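Local coordinates for protein Old Yellow Enzyme (Pichia, PDB 6AGZ) that probably catalyses the asymmetric reduction of the carbon-carbon double bond of enone compounds with a flavin mononucleotide bound in its TIM barrel, at residues Leu14-Lys19 / Lys26-Phe31; Asp42-Asp47 / Asp87-Ala92; Gln110-Gly115 / His190-Asp195. All coordinates share one frame; numbering follows the deposited sequence.

The three contacts follow one another along the chain and occupy separate places in one TIM-barrel fold. Interaction 1 joins the segment leading into the small hairpin 18-20/23-25 to the start of the first barrel strand, 29-31. Interaction 2 sets the loop that follows this strand against the first turns of helix 87-102. That helix leads into strand 106-112, whose end takes part in interaction 3. Centre to centre, interactions 1 and 2 lie 29 Å apart, 1 and 3 27 Å, and 2 and 3 21 Å; none touches another. Interactions 1 and 3 both reach the barrel sheet; the first two contacts pack outer parts of the fold, and interaction 3 alone holds residues of the flavin pocket.

Interaction 1: Leu14-Lys19 / Lys26-Phe31; sequences LFKPIK and KNRLVF
From its backbone N to NH2, Arg28 lies against residues 14-18. Its backbone N donates to Leu14 O at 2.8 Å in a nearly straight bond (N-H...O 173°). With chi1 at -47°, CG stands anti to the carbonyl carbon, and the chain runs extended from there to NE. CB passes Leu14 O at 3.9 Å. CG comes within 3.3 Å of Lys16 O and also touches Ile18 CG2, and CD meets the same two atoms. NE then donates to Lys16 O at 2.9 Å through a bent bond (145°), while NH2 reaches Pro17 O, in the guanidinium plane, at 3.1 Å. Two successive carbonyls thus fix the rotation of the group, and Ile18, crossing at about a right angle, lays CD1 over one face near its rim. Lys16 runs alongside, bringing NZ to 3.2 Å from Arg28 NH2; Asp336 forms salt bridges with both, which would offset the repulsion. Nearer the start of the segment, Phe15 CD1 rests 3.7 Å from Asn27 CB. Asn27 ND2 is hydrogen-bonded to Asn60 OD1, and its OD1 accepts from Leu29 N, closing an Asx turn. Leu14 CD1 packs on Leu29 CB at 4.0 Å. Such an entry, with a short antiparallel hairpin leading into the first strand at its N-terminal end, is the start of the TIM barrel in Old Yellow Enzymes.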
loop_
_atom_site.group_PDB
_atom_site.type_symbol
_atom_site.label_atom_id
_atom_site.label_comp_id
_atom_site.label_asym_id
_atom_site.label_seq_id
_atom_site.Cartn_x
_atom_site.Cartn_y
_atom_site.Cartn_z
ATOM N N LEU A 14 11.819 -3.510 24.436
ATOM C CA LEU A 14 10.624 -4.125 25.003
ATOM C C LEU A 14 10.402 -3.703 26.449
ATOM O O LEU A 14 9.256 -3.656 26.912
ATOM C CB LEU A 14 10.718 -5.649 24.907
ATOM C CG LEU A 14 9.443 -6.402 25.293
ATOM C CD1 LEU A 14 8.336 -6.112 24.291
ATOM C CD2 LEU A 14 9.690 -7.897 25.410
ATOM N N PHE A 15 11.473 -3.383 27.173
ATOM C CA PHE A 15 11.367 -2.899 28.544
ATOM C C PHE A 15 11.941 -1.495 28.681
ATOM O O PHE A 15 12.518 -1.142 29.710
ATOM C CB PHE A 15 12.034 -3.868 29.514
ATOM C CG PHE A 15 11.269 -5.140 29.691
ATOM C CD1 PHE A 15 10.181 -5.191 30.546
ATOM C CD2 PHE A 15 11.611 -6.274 28.977
ATOM C CE1 PHE A 15 9.461 -6.357 30.701
ATOM C CE2 PHE A 15 10.895 -7.442 29.127
ATOM C CZ PHE A 15 9.819 -7.483 29.990
ATOM N N LYS A 16 11.787 -0.697 27.643
ATOM C CA LYS A 16 12.076 0.728 27.659
ATOM C C LYS A 16 10.767 1.493 27.753
ATOM O O LYS A 16 9.845 1.221 26.969
ATOM C CB LYS A 16 12.841 1.140 26.402
ATOM C CG LYS A 16 13.253 2.606 26.354
ATOM C CD LYS A 16 14.035 2.926 25.087
ATOM C CE LYS A 16 14.407 4.400 25.023
ATOM N NZ LYS A 16 13.448 5.186 24.191
ATOM N N PRO A 17 10.632 2.424 28.697
ATOM C CA PRO A 17 9.360 3.139 28.855
ATOM C C PRO A 17 8.981 3.892 27.589
ATOM O O PRO A 17 9.826 4.236 26.759
ATOM C CB PRO A 17 9.633 4.104 30.017
ATOM C CG PRO A 17 10.794 3.503 30.749
ATOM C CD PRO A 17 11.629 2.838 29.698
ATOM N N ILE A 18 7.683 4.148 27.442
ATOM C CA ILE A 18 7.180 4.814 26.243
ATOM C C ILE A 18 5.898 5.554 26.596
ATOM O O ILE A 18 5.087 5.075 27.391
ATOM C CB ILE A 18 6.953 3.809 25.091
ATOM C CG1 ILE A 18 6.529 4.538 23.813
ATOM C CG2 ILE A 18 5.923 2.755 25.479
ATOM C CD1 ILE A 18 6.247 3.614 22.648
ATOM N N LYS A 19 5.722 6.733 26.007
ATOM C CA LYS A 19 4.514 7.519 26.206
ATOM C C LYS A 19 3.486 7.136 25.148
ATOM O O LYS A 19 3.742 7.271 23.946
ATOM C CB LYS A 19 4.819 9.016 26.141
ATOM C CG LYS A 19 3.579 9.889 26.235
ATOM C CD LYS A 19 3.904 11.260 26.799
ATOM C CE LYS A 19 2.681 11.878 27.458
ATOM N NZ LYS A 19 2.311 13.182 26.845
ATOM N N LYS A 26 5.511 1.628 31.393
ATOM C CA LYS A 26 6.828 1.237 31.880
ATOM C C LYS A 26 7.544 0.302 30.913
ATOM O O LYS A 26 8.779 0.256 30.914
ATOM C CB LYS A 26 6.695 0.576 33.254
ATOM C CG LYS A 26 8.010 0.322 33.975
ATOM C CD LYS A 26 7.771 -0.274 35.355
ATOM C CE LYS A 26 9.080 -0.606 36.053
ATOM N NZ LYS A 26 8.855 -1.186 37.406
ATOM N N ASN A 27 6.804 -0.433 30.084
ATOM C CA ASN A 27 7.394 -1.298 29.075
ATOM C C ASN A 27 6.545 -1.228 27.812
ATOM O O ASN A 27 5.545 -0.506 27.747
ATOM C CB ASN A 27 7.537 -2.740 29.587
ATOM C CG ASN A 27 6.206 -3.377 29.966
ATOM O OD1 ASN A 27 5.242 -3.352 29.199
ATOM N ND2 ASN A 27 6.153 -3.957 31.159
ATOM N N ARG A 28 6.953 -1.991 26.798
ATOM C CA ARG A 28 6.258 -2.025 25.517
ATOM C C ARG A 28 5.710 -3.413 25.209
ATOM O O ARG A 28 5.421 -3.726 24.050
ATOM C CB ARG A 28 7.189 -1.535 24.406
ATOM C CG ARG A 28 7.896 -0.245 24.795
ATOM C CD ARG A 28 8.722 0.362 23.678
ATOM N NE ARG A 28 9.439 1.539 24.161
ATOM C CZ ARG A 28 10.188 2.330 23.400
ATOM N NH1 ARG A 28 10.322 2.076 22.107
ATOM N NH2 ARG A 28 10.800 3.378 23.935
ATOM N N LEU A 29 5.559 -4.249 26.234
ATOM C CA LEU A 29 4.895 -5.538 26.111
ATOM C C LEU A 29 3.409 -5.355 26.391
ATOM O O LEU A 29 3.032 -4.768 27.412
ATOM C CB LEU A 29 5.503 -6.551 27.083
ATOM C CG LEU A 29 4.789 -7.894 27.242
ATOM C CD1 LEU A 29 4.918 -8.733 25.980
ATOM C CD2 LEU A 29 5.328 -8.646 28.451
ATOM N N VAL A 30 2.570 -5.852 25.488
ATOM C CA VAL A 30 1.132 -5.629 25.542
ATOM C C VAL A 30 0.419 -6.971 25.599
ATOM O O VAL A 30 0.806 -7.921 24.910
ATOM C CB VAL A 30 0.642 -4.804 24.334
ATOM C CG1 VAL A 30 -0.864 -4.580 24.406
ATOM C CG2 VAL A 30 1.379 -3.478 24.260
ATOM N N PHE A 31 -0.615 -7.045 26.435
ATOM C CA PHE A 31 -1.564 -8.148 26.423
ATOM C C PHE A 31 -2.676 -7.788 25.445
ATOM O O PHE A 31 -3.562 -6.991 25.780
ATOM C CB PHE A 31 -2.127 -8.405 27.823
ATOM C CG PHE A 31 -3.012 -9.621 27.916
ATOM C CD1 PHE A 31 -2.965 -10.616 26.953
ATOM C CD2 PHE A 31 -3.895 -9.765 28.975
ATOM C CE1 PHE A 31 -3.780 -11.729 27.043
ATOM C CE2 PHE A 31 -4.711 -10.876 29.072
ATOM C CZ PHE A 31 -4.653 -11.859 28.105
#

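Interaction 2: Asp42-Asp47 / Asp87-Ala92; sequences DFVATD and DRQVEA
Ala45 and Ala92 meet methyl to methyl, CB to CB at 3.8 Å, at the close-packed end of this contact. Beside them Val44 straddles the helix surface: CG1 lies 4.1 Å from Ala92 CB, while CG2 meets the Gln89 side chain and the guanidinium of Arg88, 3.5 Å from its NH1. Here Gln89 CG also sits 3.5 Å from Phe43 O. A water bridges the backbones, accepting from Ala45 N at 2.8 Å and donating to Gln89 O.

Toward Asp42, which is exposed, the evidence is of looser contact. The salt bridge from Arg88 NH1 to Asp42 OD2 spans 3.1 Å, but its N-H...O angle of only 133° makes the hydrogen bond weak, and the carboxylate and guanidinium planes are 51° apart. The Arg88 chain bends at chi3, and its NE is bonded to Ala405 O at the C-terminus. Gln89 NE2 makes a weak bond, 3.4 Å long, to Asp42 O, whereas its OE1 accepts from Tyr85 N and Thr86 N before the helix. This is the packing of a beta-alpha loop in a TIM barrel: the segment linking strand 29-31 to helix 47-57 rests on the N-terminal turns of the next barrel helix, 87-102.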
loop_
_atom_site.group_PDB
_atom_site.type_symbol
_atom_site.label_atom_id
_atom_site.label_comp_id
_atom_site.label_asym_id
_atom_site.label_seq_id
_atom_site.Cartn_x
_atom_site.Cartn_y
_atom_site.Cartn_z
ATOM N N ASP A 42 -25.331 -12.996 31.865
ATOM C CA ASP A 42 -25.787 -11.617 31.774
ATOM C C ASP A 42 -24.753 -10.695 31.143
ATOM O O ASP A 42 -25.000 -9.485 31.056
ATOM C CB ASP A 42 -26.144 -11.098 33.168
ATOM C CG ASP A 42 -27.620 -10.818 33.325
ATOM O OD1 ASP A 42 -28.399 -11.228 32.440
ATOM O OD2 ASP A 42 -28.000 -10.190 34.336
ATOM N N PHE A 43 -23.606 -11.237 30.722
ATOM C CA PHE A 43 -22.503 -10.467 30.142
ATOM C C PHE A 43 -21.892 -9.504 31.161
ATOM O O PHE A 43 -21.499 -8.388 30.822
ATOM C CB PHE A 43 -22.939 -9.720 28.877
ATOM C CG PHE A 43 -23.797 -10.540 27.957
ATOM C CD1 PHE A 43 -23.266 -11.614 27.261
ATOM C CD2 PHE A 43 -25.138 -10.237 27.790
ATOM C CE1 PHE A 43 -24.058 -12.371 26.416
ATOM C CE2 PHE A 43 -25.934 -10.988 26.946
ATOM C CZ PHE A 43 -25.394 -12.056 26.259
ATOM N N VAL A 44 -21.801 -9.944 32.416
ATOM C CA VAL A 44 -21.222 -9.158 33.499
ATOM C C VAL A 44 -19.862 -9.745 33.853
ATOM O O VAL A 44 -19.706 -10.970 33.942
ATOM C CB VAL A 44 -22.148 -9.130 34.731
ATOM C CG1 VAL A 44 -21.555 -8.262 35.831
ATOM C CG2 VAL A 44 -23.535 -8.636 34.343
ATOM N N ALA A 45 -18.878 -8.871 34.053
ATOM C CA ALA A 45 -17.541 -9.316 34.418
ATOM C C ALA A 45 -17.553 -9.970 35.796
ATOM O O ALA A 45 -18.335 -9.600 36.677
ATOM C CB ALA A 45 -16.560 -8.144 34.399
ATOM N N THR A 46 -16.670 -10.945 35.980
ATOM C CA THR A 46 -16.678 -11.789 37.164
ATOM C C THR A 46 -15.423 -11.582 38.005
ATOM O O THR A 46 -14.429 -11.001 37.557
ATOM C CB THR A 46 -16.799 -13.268 36.780
ATOM O OG1 THR A 46 -15.739 -13.620 35.884
ATOM C CG2 THR A 46 -18.137 -13.533 36.104
ATOM N N ASP A 47 -15.494 -12.070 39.247
ATOM C CA ASP A 47 -14.334 -12.041 40.134
ATOM C C ASP A 47 -13.163 -12.805 39.530
ATOM O O ASP A 47 -11.997 -12.426 39.718
ATOM C CB ASP A 47 -14.714 -12.623 41.497
ATOM C CG ASP A 47 -15.382 -13.985 41.385
ATOM O OD1 ASP A 47 -15.729 -14.391 40.256
ATOM O OD2 ASP A 47 -15.568 -14.647 42.427
ATOM N N ASP A 87 -25.666 -0.604 33.704
ATOM C CA ASP A 87 -25.001 -0.039 34.875
ATOM C C ASP A 87 -24.145 -1.085 35.580
ATOM O O ASP A 87 -22.995 -0.816 35.943
ATOM C CB ASP A 87 -26.035 0.554 35.835
ATOM C CG ASP A 87 -26.581 1.887 35.356
ATOM O OD1 ASP A 87 -26.092 2.396 34.325
ATOM O OD2 ASP A 87 -27.490 2.431 36.016
ATOM N N ARG A 88 -24.689 -2.290 35.773
ATOM C CA ARG A 88 -23.946 -3.351 36.450
ATOM C C ARG A 88 -22.647 -3.670 35.716
ATOM O O ARG A 88 -21.580 -3.786 36.334
ATOM C CB ARG A 88 -24.818 -4.605 36.569
ATOM C CG ARG A 88 -25.983 -4.463 37.538
ATOM C CD ARG A 88 -26.853 -5.718 37.584
ATOM N NE ARG A 88 -26.099 -6.917 37.946
ATOM C CZ ARG A 88 -25.975 -7.987 37.165
ATOM N NH1 ARG A 88 -26.562 -8.014 35.976
ATOM N NH2 ARG A 88 -25.269 -9.032 37.576
ATOM N N GLN A 89 -22.722 -3.813 34.390
ATOM C CA GLN A 89 -21.532 -4.118 33.602
ATOM C C GLN A 89 -20.473 -3.030 33.754
ATOM O O GLN A 89 -19.282 -3.328 33.922
ATOM C CB GLN A 89 -21.923 -4.306 32.134
ATOM C CG GLN A 89 -22.923 -5.426 31.887
ATOM C CD GLN A 89 -23.653 -5.287 30.560
ATOM O OE1 GLN A 89 -23.427 -4.336 29.811
ATOM N NE2 GLN A 89 -24.540 -6.236 30.272
ATOM N N VAL A 90 -20.893 -1.762 33.725
ATOM C CA VAL A 90 -19.948 -0.657 33.867
ATOM C C VAL A 90 -19.338 -0.646 35.264
ATOM O O VAL A 90 -18.159 -0.312 35.437
ATOM C CB VAL A 90 -20.638 0.678 33.531
ATOM C CG1 VAL A 90 -19.708 1.848 33.803
ATOM C CG2 VAL A 90 -21.090 0.686 32.079
ATOM N N GLU A 91 -20.122 -1.010 36.282
ATOM C CA GLU A 91 -19.579 -1.117 37.633
ATOM C C GLU A 91 -18.493 -2.184 37.700
ATOM O O GLU A 91 -17.390 -1.939 38.209
ATOM C CB GLU A 91 -20.696 -1.432 38.631
ATOM C CG GLU A 91 -21.796 -0.390 38.715
ATOM C CD GLU A 91 -23.018 -0.898 39.459
ATOM O OE1 GLU A 91 -22.882 -1.285 40.638
ATOM O OE2 GLU A 91 -24.114 -0.921 38.859
ATOM N N ALA A 92 -18.791 -3.381 37.184
ATOM C CA ALA A 92 -17.823 -4.473 37.220
ATOM C C ALA A 92 -16.536 -4.097 36.491
ATOM O O ALA A 92 -15.432 -4.227 37.041
ATOM C CB ALA A 92 -18.437 -5.735 36.615
HETATM O O HOH W 1 -19.179 -6.292 33.012
#

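Interaction 3: Gln110-Gly115 / His190-Asp195; sequences QLWNLG and HGYLLD. With FMN (flavin mononucleotide), chain C.
Tyr192 and Trp112 are brought together by the torsions of both: chi1 of -62° sets the tyrosine ring anti to its carbonyl carbon and turned toward 110-115, while the unusual chi1 of -146° at Trp112 swings the indole to meet it. The result is an edge-to-face pair, the edge of Trp112 toward the face of Tyr192, with centroids 4.4 Å apart (five-membered ring of Trp112 to Tyr192 ring) and planes at 71°. Trp112 NE1 stands 3.3 Å above the plane of the Tyr192 ring, over its centre, and CZ2 approaches Tyr192 OH at 3.4 Å. Leu114 CD2 lies over one face of the indole and also touches Tyr192 CD2 at 3.7 Å.

The backbone is tied by a single direct bond, Leu193 N to Asn113 O, 3.0 Å long and nearly straight. Leu193 spreads its methyls, CD2 against the amide of Asn113, 3.3 Å from ND2, and CD1 against Gly115 CA at 3.6 Å, a close approach that the lack of a side chain on the glycine permits. At the start of 190-195, Gly191 N donates to Asp195 OD2.

Gln110, on the strand, carries the flavin bonds. OE1 accepts from FMN N3, and NE2 donates to FMN O2 at 2.9 Å and, weakly, to Glu185 OE2. The edge of the His190 ring faces FMN N1 but stays farther off than a hydrogen bond would allow.

Within the barrel, 110-115 holds the end of the third strand and the loop after it, and 190-195 follows the adjacent fourth, 183-187. Trp112 lies nearly parallel to His187 of that strand. Leu194, in the first turn of helix 193-198, touches Val186 of strand 183-187 and Tyr168 of helix 158-179, while Asn113 touches the same long helix.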
loop_
_atom_site.group_PDB
_atom_site.type_symbol
_atom_site.label_atom_id
_atom_site.label_comp_id
_atom_site.label_asym_id
_atom_site.label_seq_id
_atom_site.Cartn_x
_atom_site.Cartn_y
_atom_site.Cartn_z
ATOM N N GLN A 110 -11.157 -3.023 24.243
ATOM C CA GLN A 110 -11.507 -3.194 22.840
ATOM C C GLN A 110 -13.014 -3.371 22.720
ATOM O O GLN A 110 -13.612 -4.167 23.450
ATOM C CB GLN A 110 -10.780 -4.394 22.232
ATOM C CG GLN A 110 -10.925 -4.481 20.721
ATOM C CD GLN A 110 -10.490 -5.821 20.162
ATOM O OE1 GLN A 110 -10.892 -6.871 20.659
ATOM N NE2 GLN A 110 -9.664 -5.791 19.123
ATOM N N LEU A 111 -13.625 -2.624 21.803
ATOM C CA LEU A 111 -15.064 -2.683 21.578
ATOM C C LEU A 111 -15.368 -3.626 20.421
ATOM O O LEU A 111 -14.789 -3.496 19.338
ATOM C CB LEU A 111 -15.633 -1.294 21.289
ATOM C CG LEU A 111 -15.634 -0.304 22.453
ATOM C CD1 LEU A 111 -16.354 0.979 22.058
ATOM C CD2 LEU A 111 -16.261 -0.922 23.695
ATOM N N TRP A 112 -16.290 -4.557 20.650
ATOM C CA TRP A 112 -16.608 -5.613 19.701
ATOM C C TRP A 112 -17.953 -5.347 19.041
ATOM O O TRP A 112 -18.877 -4.828 19.675
ATOM C CB TRP A 112 -16.643 -6.973 20.404
ATOM C CG TRP A 112 -16.169 -8.128 19.569
ATOM C CD1 TRP A 112 -15.682 -8.081 18.295
ATOM C CD2 TRP A 112 -16.132 -9.504 19.963
ATOM N NE1 TRP A 112 -15.343 -9.346 17.872
ATOM C CE2 TRP A 112 -15.606 -10.236 18.880
ATOM C CE3 TRP A 112 -16.482 -10.187 21.132
ATOM C CZ2 TRP A 112 -15.435 -11.616 18.927
ATOM C CZ3 TRP A 112 -16.310 -11.557 21.177
ATOM C CH2 TRP A 112 -15.791 -12.256 20.082
ATOM N N ASN A 113 -18.055 -5.705 17.763
ATOM C CA ASN A 113 -19.330 -5.705 17.052
ATOM C C ASN A 113 -19.291 -6.859 16.065
ATOM O O ASN A 113 -18.462 -6.863 15.150
ATOM C CB ASN A 113 -19.583 -4.377 16.336
ATOM C CG ASN A 113 -21.029 -4.215 15.901
ATOM O OD1 ASN A 113 -21.716 -5.193 15.606
ATOM N ND2 ASN A 113 -21.499 -2.975 15.866
ATOM N N LEU A 114 -20.185 -7.832 16.250
ATOM C CA LEU A 114 -20.051 -9.109 15.559
ATOM C C LEU A 114 -20.531 -9.044 14.114
ATOM O O LEU A 114 -19.864 -9.570 13.216
ATOM C CB LEU A 114 -20.810 -10.194 16.324
ATOM C CG LEU A 114 -20.282 -10.479 17.731
ATOM C CD1 LEU A 114 -20.982 -11.679 18.346
ATOM C CD2 LEU A 114 -18.780 -10.696 17.695
ATOM N N GLY A 115 -21.677 -8.417 13.867
ATOM C CA GLY A 115 -22.219 -8.436 12.520
ATOM C C GLY A 115 -22.688 -9.830 12.145
ATOM O O GLY A 115 -23.325 -10.533 12.936
ATOM N N HIS A 190 -10.653 -9.111 11.534
ATOM C CA HIS A 190 -11.053 -10.510 11.705
ATOM C C HIS A 190 -12.499 -10.760 11.279
ATOM O O HIS A 190 -13.202 -11.585 11.866
ATOM C CB HIS A 190 -10.825 -10.970 13.145
ATOM C CG HIS A 190 -9.387 -10.961 13.559
ATOM N ND1 HIS A 190 -8.983 -10.668 14.844
ATOM C CD2 HIS A 190 -8.256 -11.211 12.857
ATOM C CE1 HIS A 190 -7.665 -10.737 14.915
ATOM N NE2 HIS A 190 -7.199 -11.065 13.724
ATOM N N GLY A 191 -12.945 -10.058 10.240
ATOM C CA GLY A 191 -14.235 -10.363 9.651
ATOM C C GLY A 191 -15.442 -10.020 10.492
ATOM O O GLY A 191 -16.536 -10.518 10.215
ATOM N N TYR A 192 -15.279 -9.200 11.525
ATOM C CA TYR A 192 -16.421 -8.718 12.289
ATOM C C TYR A 192 -16.993 -7.492 11.573
ATOM O O TYR A 192 -16.555 -7.137 10.475
ATOM C CB TYR A 192 -16.012 -8.479 13.741
ATOM C CG TYR A 192 -15.544 -9.752 14.423
ATOM C CD1 TYR A 192 -14.192 -10.005 14.620
ATOM C CD2 TYR A 192 -16.456 -10.716 14.839
ATOM C CE1 TYR A 192 -13.762 -11.173 15.230
ATOM C CE2 TYR A 192 -16.035 -11.887 15.449
ATOM C CZ TYR A 192 -14.689 -12.110 15.641
ATOM O OH TYR A 192 -14.265 -13.271 16.247
ATOM N N LEU A 193 -17.977 -6.826 12.191
ATOM C CA LEU A 193 -18.854 -5.908 11.460
ATOM C C LEU A 193 -18.078 -4.870 10.654
ATOM O O LEU A 193 -18.291 -4.719 9.444
ATOM C CB LEU A 193 -19.811 -5.207 12.425
ATOM C CG LEU A 193 -20.808 -4.305 11.688
ATOM C CD1 LEU A 193 -21.894 -5.132 11.010
ATOM C CD2 LEU A 193 -21.417 -3.254 12.602
ATOM N N LEU A 194 -17.182 -4.134 11.311
ATOM C CA LEU A 194 -16.472 -3.062 10.618
ATOM C C LEU A 194 -15.606 -3.614 9.494
ATOM O O LEU A 194 -15.566 -3.049 8.392
ATOM C CB LEU A 194 -15.630 -2.263 11.609
ATOM C CG LEU A 194 -16.354 -1.810 12.876
ATOM C CD1 LEU A 194 -15.529 -0.762 13.565
ATOM C CD2 LEU A 194 -17.742 -1.272 12.579
ATOM N N ASP A 195 -14.911 -4.725 9.752
ATOM C CA ASP A 195 -14.170 -5.391 8.688
ATOM C C ASP A 195 -15.103 -5.801 7.556
ATOM O O ASP A 195 -14.764 -5.648 6.377
ATOM C CB ASP A 195 -13.425 -6.604 9.247
ATOM C CG ASP A 195 -12.310 -7.072 8.335
ATOM O OD1 ASP A 195 -11.677 -6.216 7.683
ATOM O OD2 ASP A 195 -12.065 -8.296 8.270
HETATM N N1 FMN C . -7.981 -10.440 18.842
HETATM C C2 FMN C . -8.869 -9.383 18.919
HETATM O O2 FMN C . -8.656 -8.353 18.281
HETATM N N3 FMN C . -9.998 -9.479 19.706
HETATM C C4 FMN C . -10.240 -10.633 20.421
HETATM O O4 FMN C . -11.244 -10.727 21.126
HETATM C C4A FMN C . -9.349 -11.695 20.345
HETATM N N5 FMN C . -9.595 -12.845 21.060
HETATM C C5A FMN C . -8.713 -13.902 20.993
HETATM C C6 FMN C . -8.969 -15.059 21.717
HETATM C C7 FMN C . -8.087 -16.129 21.654
HETATM C C7M FMN C . -8.363 -17.376 22.439
HETATM C C8 FMN C . -6.948 -16.045 20.865
HETATM C C8M FMN C . -5.994 -17.200 20.796
HETATM C C9 FMN C . -6.694 -14.888 20.139
HETATM C C9A FMN C . -7.574 -13.811 20.201
HETATM N N10 FMN C . -7.327 -12.657 19.479
HETATM C C10 FMN C . -8.214 -11.600 19.552
HETATM C "C1'" FMN C . -6.091 -12.548 18.631
HETATM C "C2'" FMN C . -4.946 -12.092 19.539
HETATM O "O2'" FMN C . -5.248 -10.817 20.063
HETATM C "C3'" FMN C . -3.591 -12.056 18.833
HETATM O "O3'" FMN C . -3.613 -11.103 17.794
HETATM C "C4'" FMN C . -3.225 -13.429 18.277
HETATM O "O4'" FMN C . -3.443 -14.412 19.264
HETATM C "C5'" FMN C . -1.767 -13.493 17.841
HETATM O "O5'" FMN C . -0.936 -13.116 18.915
HETATM P P FMN C . -0.031 -14.218 19.662
HETATM O O1P FMN C . 0.783 -14.967 18.633
HETATM O O2P FMN C . 0.898 -13.541 20.641
HETATM O O3P FMN C . -0.933 -15.175 20.403
HETATM O O HOH W 2 -16.491 -5.023 14.325
#